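Long-range contacts in DNA-entry nuclease (Competence-specific nuclease) (Streptococcus agalactiae ILRI112, PDB 4QGO), which probably cleaves DNA, and perhaps RNA, with little sequence preference, as a beta-beta-alpha nuclease and virulence factor: residues Tyr104-Ile114 with Gln133-Gln144; Leu184-Glu192 with Phe202-Gln210. The protein carries 1 engineered substitution. All blocks are in the same frame, centred on the assembly; numbering follows the deposited sequence. Where two conformers were deposited one is given.

Contact 1: residues Tyr104-Ile114 with Gln133-Gln144. Engineered in segment 104-114: A112 (natural residue His). With SO4 (sulfate ion), chain D.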
loop_
_atom_site.group_PDB
_atom_site.type_symbol
_atom_site.label_atom_id
_atom_site.label_comp_id
_atom_site.label_asym_id
_atom_site.label_seq_id
_atom_site.Cartn_x
_atom_site.Cartn_y
_atom_site.Cartn_z
ATOM N N TYR A 104 -13.631 -10.421 8.963
ATOM C CA TYR A 104 -12.893 -9.261 9.473
ATOM C C TYR A 104 -13.677 -8.481 10.518
ATOM O O TYR A 104 -13.094 -7.830 11.388
ATOM C CB TYR A 104 -12.472 -8.321 8.336
ATOM C CG TYR A 104 -11.526 -8.977 7.357
ATOM C CD1 TYR A 104 -10.175 -9.135 7.664
ATOM C CD2 TYR A 104 -11.978 -9.437 6.125
ATOM C CE1 TYR A 104 -9.311 -9.737 6.773
ATOM C CE2 TYR A 104 -11.120 -10.047 5.229
ATOM C CZ TYR A 104 -9.791 -10.190 5.557
ATOM O OH TYR A 104 -8.939 -10.795 4.660
ATOM N N GLY A 105 -15.001 -8.520 10.416
ATOM C CA GLY A 105 -15.854 -7.852 11.381
ATOM C C GLY A 105 -16.058 -6.374 11.105
ATOM O O GLY A 105 -17.119 -5.829 11.385
ATOM N N HIS A 106 -15.029 -5.715 10.576
ATOM C CA HIS A 106 -15.121 -4.296 10.236
ATOM C C HIS A 106 -14.592 -4.110 8.822
ATOM O O HIS A 106 -13.887 -4.971 8.300
ATOM C CB HIS A 106 -14.325 -3.444 11.210
ATOM C CG HIS A 106 -12.868 -3.767 11.229
ATOM N ND1 HIS A 106 -12.335 -4.758 12.024
ATOM C CD2 HIS A 106 -11.829 -3.243 10.535
ATOM C CE1 HIS A 106 -11.031 -4.825 11.823
ATOM N NE2 HIS A 106 -10.700 -3.917 10.923
ATOM N N ALA A 107 -14.926 -2.980 8.209
ATOM C CA ALA A 107 -14.651 -2.780 6.784
ATOM C C ALA A 107 -13.268 -2.206 6.496
ATOM O O ALA A 107 -12.606 -2.654 5.557
ATOM C CB ALA A 107 -15.704 -1.893 6.165
ATOM N N VAL A 108 -12.835 -1.232 7.293
ATOM C CA VAL A 108 -11.613 -0.483 6.974
ATOM C C VAL A 108 -10.638 -0.351 8.139
ATOM O O VAL A 108 -11.037 -0.399 9.304
ATOM C CB VAL A 108 -11.921 0.921 6.413
ATOM C CG1 VAL A 108 -12.614 0.816 5.060
ATOM C CG2 VAL A 108 -12.756 1.748 7.400
ATOM N N ASP A 109 -9.362 -0.198 7.780
ATOM C CA ASP A 109 -8.260 -0.004 8.715
ATOM C C ASP A 109 -7.520 1.262 8.314
ATOM O O ASP A 109 -7.546 1.668 7.154
ATOM C CB ASP A 109 -7.240 -1.147 8.608
ATOM C CG ASP A 109 -7.763 -2.472 9.114
ATOM O OD1 ASP A 109 -8.724 -2.489 9.904
ATOM O OD2 ASP A 109 -7.171 -3.508 8.743
ATOM N N LYS A 110 -6.873 1.888 9.287
ATOM C CA LYS A 110 -5.911 2.929 8.988
ATOM C C LYS A 110 -4.776 2.230 8.270
ATOM O O LYS A 110 -4.055 1.420 8.855
ATOM C CB LYS A 110 -5.425 3.593 10.272
ATOM C CG LYS A 110 -6.494 4.449 10.940
ATOM C CD LYS A 110 -6.076 4.892 12.339
ATOM C CE LYS A 110 -7.238 5.546 13.073
ATOM N NZ LYS A 110 -7.026 5.583 14.550
ATOM N N GLY A 111 -4.647 2.509 6.980
ATOM C CA GLY A 111 -3.602 1.863 6.197
ATOM C C GLY A 111 -2.352 2.706 6.000
ATOM O O GLY A 111 -2.387 3.712 5.296
ATOM N N ALA A 112 -1.242 2.295 6.612
ATOM C CA ALA A 112 0.024 2.995 6.406
ATOM C C ALA A 112 0.593 2.733 5.021
ATOM O O ALA A 112 0.555 1.605 4.531
ATOM C CB ALA A 112 1.040 2.562 7.449
ATOM N N LEU A 113 1.137 3.772 4.394
ATOM C CA LEU A 113 1.879 3.577 3.149
ATOM C C LEU A 113 3.199 2.889 3.471
ATOM O O LEU A 113 3.529 1.843 2.897
ATOM C CB LEU A 113 2.140 4.909 2.438
ATOM C CG LEU A 113 0.998 5.454 1.563
ATOM C CD1 LEU A 113 -0.282 5.708 2.339
ATOM C CD2 LEU A 113 1.450 6.751 0.877
ATOM N N ILE A 114 3.944 3.490 4.399
ATOM C CA ILE A 114 5.209 2.926 4.869
ATOM C C ILE A 114 5.012 2.407 6.293
ATOM O O ILE A 114 4.722 3.176 7.204
ATOM C CB ILE A 114 6.341 3.976 4.862
ATOM C CG1 ILE A 114 6.442 4.676 3.498
ATOM C CG2 ILE A 114 7.661 3.316 5.216
ATOM C CD1 ILE A 114 6.872 3.765 2.362
ATOM N N GLN A 133 0.194 12.208 5.970
ATOM C CA GLN A 133 0.776 11.964 4.661
ATOM C C GLN A 133 1.060 10.484 4.438
ATOM O O GLN A 133 1.430 10.086 3.334
ATOM C CB GLN A 133 2.081 12.754 4.488
ATOM C CG GLN A 133 1.942 14.223 4.809
ATOM C CD GLN A 133 2.954 15.081 4.079
ATOM O OE1 GLN A 133 3.877 14.576 3.438
ATOM N NE2 GLN A 133 2.782 16.389 4.172
ATOM N N ASN A 134 0.874 9.674 5.481
ATOM C CA ASN A 134 1.262 8.256 5.446
ATOM C C ASN A 134 0.117 7.286 5.697
ATOM O O ASN A 134 0.351 6.091 5.812
ATOM C CB ASN A 134 2.386 7.976 6.472
ATOM C CG ASN A 134 3.058 6.604 6.281
ATOM O OD1 ASN A 134 3.368 6.202 5.169
ATOM N ND2 ASN A 134 3.282 5.888 7.382
ATOM N N VAL A 135 -1.116 7.780 5.792
ATOM C CA VAL A 135 -2.236 6.907 6.149
ATOM C C VAL A 135 -3.429 7.143 5.240
ATOM O O VAL A 135 -3.837 8.288 5.023
ATOM C CB VAL A 135 -2.672 7.120 7.618
ATOM C CG1 VAL A 135 -3.847 6.196 7.956
ATOM C CG2 VAL A 135 -1.502 6.886 8.561
ATOM N N VAL A 136 -3.977 6.052 4.710
ATOM C CA VAL A 136 -5.195 6.104 3.908
ATOM C C VAL A 136 -6.263 5.196 4.499
ATOM O O VAL A 136 -5.995 4.385 5.395
ATOM C CB VAL A 136 -4.950 5.706 2.434
ATOM C CG1 VAL A 136 -4.027 6.714 1.754
ATOM C CG2 VAL A 136 -4.373 4.276 2.329
ATOM N N THR A 137 -7.486 5.344 3.997
ATOM C CA THR A 137 -8.561 4.419 4.311
ATOM C C THR A 137 -8.353 3.173 3.472
ATOM O O THR A 137 -8.421 3.233 2.251
ATOM C CB THR A 137 -9.924 5.047 4.000
ATOM O OG1 THR A 137 -10.115 6.180 4.856
ATOM C CG2 THR A 137 -11.060 4.041 4.211
ATOM N N GLN A 138 -8.071 2.049 4.126
ATOM C CA GLN A 138 -7.727 0.829 3.411
ATOM C C GLN A 138 -8.624 -0.310 3.868
ATOM O O GLN A 138 -8.903 -0.460 5.073
ATOM C CB GLN A 138 -6.257 0.464 3.643
ATOM C CG GLN A 138 -5.769 -0.660 2.722
ATOM C CD GLN A 138 -4.275 -0.876 2.822
ATOM O OE1 GLN A 138 -3.682 -0.679 3.887
ATOM N NE2 GLN A 138 -3.654 -1.278 1.717
ATOM N N THR A 139 -9.082 -1.118 2.921
ATOM C CA THR A 139 -9.936 -2.235 3.323
ATOM C C THR A 139 -9.192 -3.153 4.306
ATOM O O THR A 139 -7.964 -3.314 4.225
ATOM C CB THR A 139 -10.472 -3.052 2.136
ATOM O OG1 THR A 139 -9.388 -3.770 1.518
ATOM C CG2 THR A 139 -11.157 -2.137 1.127
ATOM N N ALA A 140 -9.933 -3.738 5.243
ATOM C CA ALA A 140 -9.331 -4.660 6.191
ATOM C C ALA A 140 -8.635 -5.799 5.462
ATOM O O ALA A 140 -7.527 -6.180 5.833
ATOM C CB ALA A 140 -10.383 -5.207 7.150
ATOM N N HIS A 141 -9.277 -6.338 4.422
ATOM C CA HIS A 141 -8.666 -7.414 3.662
ATOM C C HIS A 141 -7.338 -7.011 3.034
ATOM O O HIS A 141 -6.342 -7.726 3.153
ATOM C CB HIS A 141 -9.577 -7.893 2.548
ATOM C CG HIS A 141 -8.883 -8.806 1.596
ATOM N ND1 HIS A 141 -8.567 -10.110 1.914
ATOM C CD2 HIS A 141 -8.380 -8.584 0.360
ATOM C CE1 HIS A 141 -7.931 -10.663 0.894
ATOM N NE2 HIS A 141 -7.811 -9.761 -0.063
ATOM N N SER A 142 -7.332 -5.879 2.338
ATOM C CA SER A 142 -6.127 -5.512 1.605
ATOM C C SER A 142 -5.007 -5.014 2.525
ATOM O O SER A 142 -3.830 -5.134 2.188
ATOM C CB SER A 142 -6.437 -4.539 0.459
ATOM O OG SER A 142 -6.729 -3.228 0.929
ATOM N N ASN A 143 -5.362 -4.491 3.694
ATOM C CA ASN A 143 -4.378 -4.148 4.704
ATOM C C ASN A 143 -3.768 -5.386 5.361
ATOM O O ASN A 143 -2.547 -5.524 5.443
ATOM C CB ASN A 143 -5.026 -3.255 5.775
ATOM C CG ASN A 143 -4.045 -2.835 6.847
ATOM O OD1 ASN A 143 -3.209 -1.963 6.619
ATOM N ND2 ASN A 143 -4.155 -3.424 8.025
ATOM N N GLN A 144 -4.627 -6.313 5.777
ATOM C CA GLN A 144 -4.228 -7.364 6.720
ATOM C C GLN A 144 -3.705 -8.657 6.117
ATOM O O GLN A 144 -2.930 -9.377 6.762
ATOM C CB GLN A 144 -5.407 -7.701 7.632
ATOM C CG GLN A 144 -5.801 -6.565 8.532
ATOM C CD GLN A 144 -7.047 -6.857 9.351
ATOM O OE1 GLN A 144 -7.317 -8.010 9.709
ATOM N NE2 GLN A 144 -7.801 -5.812 9.663
HETATM S S SO4 D . -6.915 -12.949 6.402
HETATM O O1 SO4 D . -6.712 -11.667 5.737
HETATM O O2 SO4 D . -5.636 -13.620 6.611
HETATM O O3 SO4 D . -7.563 -12.723 7.693
HETATM O O4 SO4 D . -7.793 -13.790 5.588
HETATM O O HOH W 1 -10.148 -7.890 11.320
HETATM O O HOH W 2 -1.361 -0.190 8.139
#
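D109 and Q144 each hold CG opposite their own carbonyl carbon, near the backbone N (chi1 -69° and -66°), and this brings carboxylate and amide together. Q144 then runs out extended. Its NE2 gives an almost straight hydrogen bond to the syn lone pair of D109 OD2, at 2.6 Å, with the two flat groups nearly coplanar. N143 ND2 adds a weak bond to the same oxygen, its amide turned steeply against the carboxylate. H106 NE2 donates to the other oxygen, D109 OD1, at 2.6 Å. Bonds at both oxygens fix the rotation of the carboxylate.

Strands 108-112 and 135-139 pair antiparallel through D109 with Q138 and G111 with V136, and helix 140-144 follows directly. This is the beta-beta-alpha unit of His-Me finger nucleases. A112, an engineered residue in place of His, ends the first strand beside V135. T139 N-caps the helix, its OG1 accepting from S142 N at 3.1 Å.

Y104 lays one ring face against the helix start, with H141 N over the ring centre. Its OH accepts from H141 ND1 at 2.9 Å, in the imidazole plane, and donates to sulfate O1 at 2.6 Å. H103 also binds this ion, probably from the crystallisation liquor. The N134 amide clasps the I114 backbone: OD1 accepts from I114 N at 2.9 Å, and ND2 donates to I114 O at 3.1 Å.

Contact 2: residues Leu184-Glu192 with Phe202-Gln210; sequences LVPFAMHLE and FNVAIPNTQ
H190 NE2 donates to N203 OD1 at 2.7 Å, the shortest polar bond between 184-192 and 202-210. The acceptor lies in the imidazole plane and the donor in the amide plane, with the two flat groups only 14° apart. H190 reaches it by setting CG opposite its backbone N (chi1 -174°). The ring edge then also passes V204 O, 3.2 Å from H190 CD2. E192 runs alongside N203, and its OE2 stands over one face of the H190 ring, toward the rim. E192 OE1 bonds to T41 OG1 and makes a salt bridge to R173.

The other sheet face is apolar. L191 CD1 meets I206 CG1 at 3.7 Å, and L191 CB lies 3.9 Å from both V204 CG2 and F202 CE1. Helix 153-165 packs here, with Y156 edge-to-face with F202.

The strands form an antiparallel beta hairpin near the middle of the seven-stranded sheet. F187 and A188 form a classic beta bulge against L177 of the next strand, 170-177. Nearby, N208 N donates to F187 O, N208 ND2 donates to P186 O at 2.9 Å, and N208 OD1 accepts from T139 N.

An amide oxygen can only accept, so H190 NE2 carries a proton. The carboxylate over the ring would probably favour a second proton on the imidazole, though R173 may temper this.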
loop_
_atom_site.group_PDB
_atom_site.type_symbol
_atom_site.label_atom_id
_atom_site.label_comp_id
_atom_site.label_asym_id
_atom_site.label_seq_id
_atom_site.Cartn_x
_atom_site.Cartn_y
_atom_site.Cartn_z
ATOM N N LEU A 184 -11.444 10.636 -2.566
ATOM C CA LEU A 184 -10.804 10.674 -1.259
ATOM C C LEU A 184 -9.989 9.414 -0.973
ATOM O O LEU A 184 -9.015 9.467 -0.235
ATOM C CB LEU A 184 -11.854 10.879 -0.174
ATOM C CG LEU A 184 -12.545 12.233 -0.259
ATOM C CD1 LEU A 184 -13.628 12.313 0.796
ATOM C CD2 LEU A 184 -11.524 13.330 -0.071
ATOM N N VAL A 185 -10.404 8.287 -1.542
ATOM C CA VAL A 185 -9.832 6.985 -1.192
ATOM C C VAL A 185 -9.179 6.381 -2.430
ATOM O O VAL A 185 -9.759 6.393 -3.511
ATOM C CB VAL A 185 -10.938 6.024 -0.681
ATOM C CG1 VAL A 185 -10.356 4.661 -0.308
ATOM C CG2 VAL A 185 -11.676 6.638 0.494
ATOM N N PRO A 186 -7.959 5.835 -2.284
ATOM C CA PRO A 186 -7.311 5.205 -3.436
ATOM C C PRO A 186 -7.994 3.883 -3.779
ATOM O O PRO A 186 -8.472 3.201 -2.876
ATOM C CB PRO A 186 -5.883 4.954 -2.933
ATOM C CG PRO A 186 -6.028 4.786 -1.464
ATOM C CD PRO A 186 -7.142 5.742 -1.059
ATOM N N PHE A 187 -8.033 3.521 -5.058
ATOM C CA PHE A 187 -8.635 2.244 -5.433
ATOM C C PHE A 187 -7.634 1.093 -5.359
ATOM O O PHE A 187 -8.023 -0.076 -5.447
ATOM C CB PHE A 187 -9.292 2.305 -6.831
ATOM C CG PHE A 187 -8.300 2.406 -7.967
ATOM C CD1 PHE A 187 -7.790 1.259 -8.572
ATOM C CD2 PHE A 187 -7.876 3.649 -8.427
ATOM C CE1 PHE A 187 -6.857 1.349 -9.611
ATOM C CE2 PHE A 187 -6.960 3.750 -9.462
ATOM C CZ PHE A 187 -6.454 2.600 -10.063
ATOM N N ALA A 188 -6.348 1.419 -5.213
ATOM C CA ALA A 188 -5.319 0.399 -5.087
ATOM C C ALA A 188 -4.086 0.998 -4.464
ATOM O O ALA A 188 -3.921 2.216 -4.440
ATOM C CB ALA A 188 -4.965 -0.186 -6.458
ATOM N N MET A 189 -3.221 0.134 -3.942
ATOM C CA MET A 189 -1.933 0.563 -3.428
ATOM C C MET A 189 -0.817 -0.033 -4.282
ATOM O O MET A 189 -0.687 -1.248 -4.386
ATOM C CB MET A 189 -1.773 0.163 -1.954
ATOM C CG MET A 189 -2.787 0.817 -1.025
ATOM S SD MET A 189 -2.482 2.576 -0.760
ATOM C CE MET A 189 -1.179 2.488 0.470
ATOM N N HIS A 190 -0.009 0.831 -4.895
ATOM C CA HIS A 190 1.093 0.385 -5.740
ATOM C C HIS A 190 2.340 0.194 -4.880
ATOM O O HIS A 190 2.814 1.151 -4.276
ATOM C CB HIS A 190 1.335 1.448 -6.825
ATOM C CG HIS A 190 2.342 1.065 -7.865
ATOM N ND1 HIS A 190 2.799 1.972 -8.799
ATOM C CD2 HIS A 190 2.964 -0.106 -8.139
ATOM C CE1 HIS A 190 3.670 1.376 -9.594
ATOM N NE2 HIS A 190 3.782 0.114 -9.222
ATOM N N LEU A 191 2.858 -1.035 -4.803
ATOM C CA LEU A 191 4.064 -1.315 -4.018
ATOM C C LEU A 191 5.188 -1.774 -4.930
ATOM O O LEU A 191 4.988 -2.679 -5.737
ATOM C CB LEU A 191 3.821 -2.423 -2.983
ATOM C CG LEU A 191 2.485 -2.470 -2.247
ATOM C CD1 LEU A 191 2.448 -3.685 -1.342
ATOM C CD2 LEU A 191 2.288 -1.203 -1.439
ATOM N N GLU A 192 6.368 -1.174 -4.768
ATOM C CA GLU A 192 7.556 -1.506 -5.545
ATOM C C GLU A 192 8.726 -1.684 -4.586
ATOM O O GLU A 192 8.912 -0.877 -3.666
ATOM C CB GLU A 192 7.875 -0.371 -6.506
ATOM C CG GLU A 192 6.801 -0.110 -7.539
ATOM C CD GLU A 192 7.121 1.118 -8.346
ATOM O OE1 GLU A 192 7.935 1.014 -9.286
ATOM O OE2 GLU A 192 6.581 2.194 -8.025
ATOM N N PHE A 202 9.847 -6.686 -6.563
ATOM C CA PHE A 202 8.444 -6.827 -6.932
ATOM C C PHE A 202 7.834 -5.503 -7.370
ATOM O O PHE A 202 8.366 -4.429 -7.074
ATOM C CB PHE A 202 7.598 -7.516 -5.833
ATOM C CG PHE A 202 7.559 -6.789 -4.506
ATOM C CD1 PHE A 202 6.808 -5.632 -4.344
ATOM C CD2 PHE A 202 8.216 -7.313 -3.401
ATOM C CE1 PHE A 202 6.742 -4.988 -3.122
ATOM C CE2 PHE A 202 8.149 -6.681 -2.164
ATOM C CZ PHE A 202 7.408 -5.519 -2.020
ATOM N N ASN A 203 6.715 -5.597 -8.086
ATOM C CA ASN A 203 5.990 -4.443 -8.578
ATOM C C ASN A 203 4.540 -4.892 -8.653
ATOM O O ASN A 203 4.165 -5.650 -9.551
ATOM C CB ASN A 203 6.510 -4.024 -9.963
ATOM C CG ASN A 203 5.959 -2.689 -10.408
ATOM O OD1 ASN A 203 5.005 -2.171 -9.825
ATOM N ND2 ASN A 203 6.557 -2.119 -11.452
ATOM N N VAL A 204 3.736 -4.453 -7.689
ATOM C CA VAL A 204 2.362 -4.932 -7.577
ATOM C C VAL A 204 1.384 -3.806 -7.269
ATOM O O VAL A 204 1.758 -2.745 -6.734
ATOM C CB VAL A 204 2.218 -6.015 -6.472
ATOM C CG1 VAL A 204 3.111 -7.237 -6.747
ATOM C CG2 VAL A 204 2.538 -5.420 -5.116
ATOM N N ALA A 205 0.123 -4.044 -7.607
ATOM C CA ALA A 205 -0.966 -3.186 -7.156
ATOM C C ALA A 205 -1.892 -4.027 -6.300
ATOM O O ALA A 205 -2.381 -5.057 -6.746
ATOM C CB ALA A 205 -1.726 -2.597 -8.341
ATOM N N ILE A 206 -2.106 -3.598 -5.056
ATOM C CA ILE A 206 -2.992 -4.289 -4.126
ATOM C C ILE A 206 -4.353 -3.617 -4.198
ATOM O O ILE A 206 -4.497 -2.472 -3.769
ATOM C CB ILE A 206 -2.501 -4.147 -2.672
ATOM C CG1 ILE A 206 -0.999 -4.445 -2.544
ATOM C CG2 ILE A 206 -3.352 -5.015 -1.741
ATOM C CD1 ILE A 206 -0.619 -5.840 -2.870
ATOM N N PRO A 207 -5.361 -4.306 -4.760
ATOM C CA PRO A 207 -6.662 -3.634 -4.873
ATOM C C PRO A 207 -7.209 -3.237 -3.495
ATOM O O PRO A 207 -7.135 -4.024 -2.537
ATOM C CB PRO A 207 -7.555 -4.705 -5.534
ATOM C CG PRO A 207 -6.552 -5.584 -6.304
ATOM C CD PRO A 207 -5.368 -5.649 -5.372
ATOM N N ASN A 208 -7.744 -2.022 -3.402
ATOM C CA ASN A 208 -8.349 -1.551 -2.162
ATOM C C ASN A 208 -9.800 -1.984 -2.122
ATOM O O ASN A 208 -10.733 -1.168 -2.205
ATOM C CB ASN A 208 -8.226 -0.038 -2.034
ATOM C CG ASN A 208 -8.358 0.424 -0.601
ATOM O OD1 ASN A 208 -8.315 -0.393 0.331
ATOM N ND2 ASN A 208 -8.511 1.738 -0.410
ATOM N N THR A 209 -9.965 -3.295 -2.005
ATOM C CA THR A 209 -11.259 -3.946 -2.144
ATOM C C THR A 209 -11.450 -4.998 -1.061
ATOM O O THR A 209 -10.498 -5.413 -0.390
ATOM C CB THR A 209 -11.386 -4.634 -3.529
ATOM O OG1 THR A 209 -10.342 -5.612 -3.682
ATOM C CG2 THR A 209 -11.292 -3.612 -4.661
ATOM N N GLN A 210 -12.693 -5.454 -0.910
ATOM C CA GLN A 210 -13.015 -6.512 0.036
ATOM C C GLN A 210 -14.186 -7.274 -0.591
ATOM O O GLN A 210 -15.089 -6.657 -1.160
ATOM C CB GLN A 210 -13.400 -5.892 1.386
ATOM C CG GLN A 210 -13.532 -6.880 2.559
ATOM C CD GLN A 210 -13.039 -6.295 3.881
ATOM O OE1 GLN A 210 -12.029 -5.585 3.932
ATOM N NE2 GLN A 210 -13.756 -6.579 4.955
HETATM O O HOH W 3 5.894 0.741 -11.836
#

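Contact 2 is the more buried of the two, a hairpin within the large sheet. Contact 1 is partly buried and joins two strands and a helix that form a separate small unit. Their centres lie about 11 Å apart, and the two touch. T139 OG1 meets T209 O at 2.8 Å, probably in a hydrogen bond. The loop after strand 201-207 thus braces the start of helix 140-144. M189 of the hairpin packs on L113, V136 and Q138. Contact 1 adds to its backbone ladder a set of side-chain polar bonds, round D109, Y104 and N134, and reaches a bound sulfate. Contact 2 places its polar groups on one face and its aliphatic core on the other.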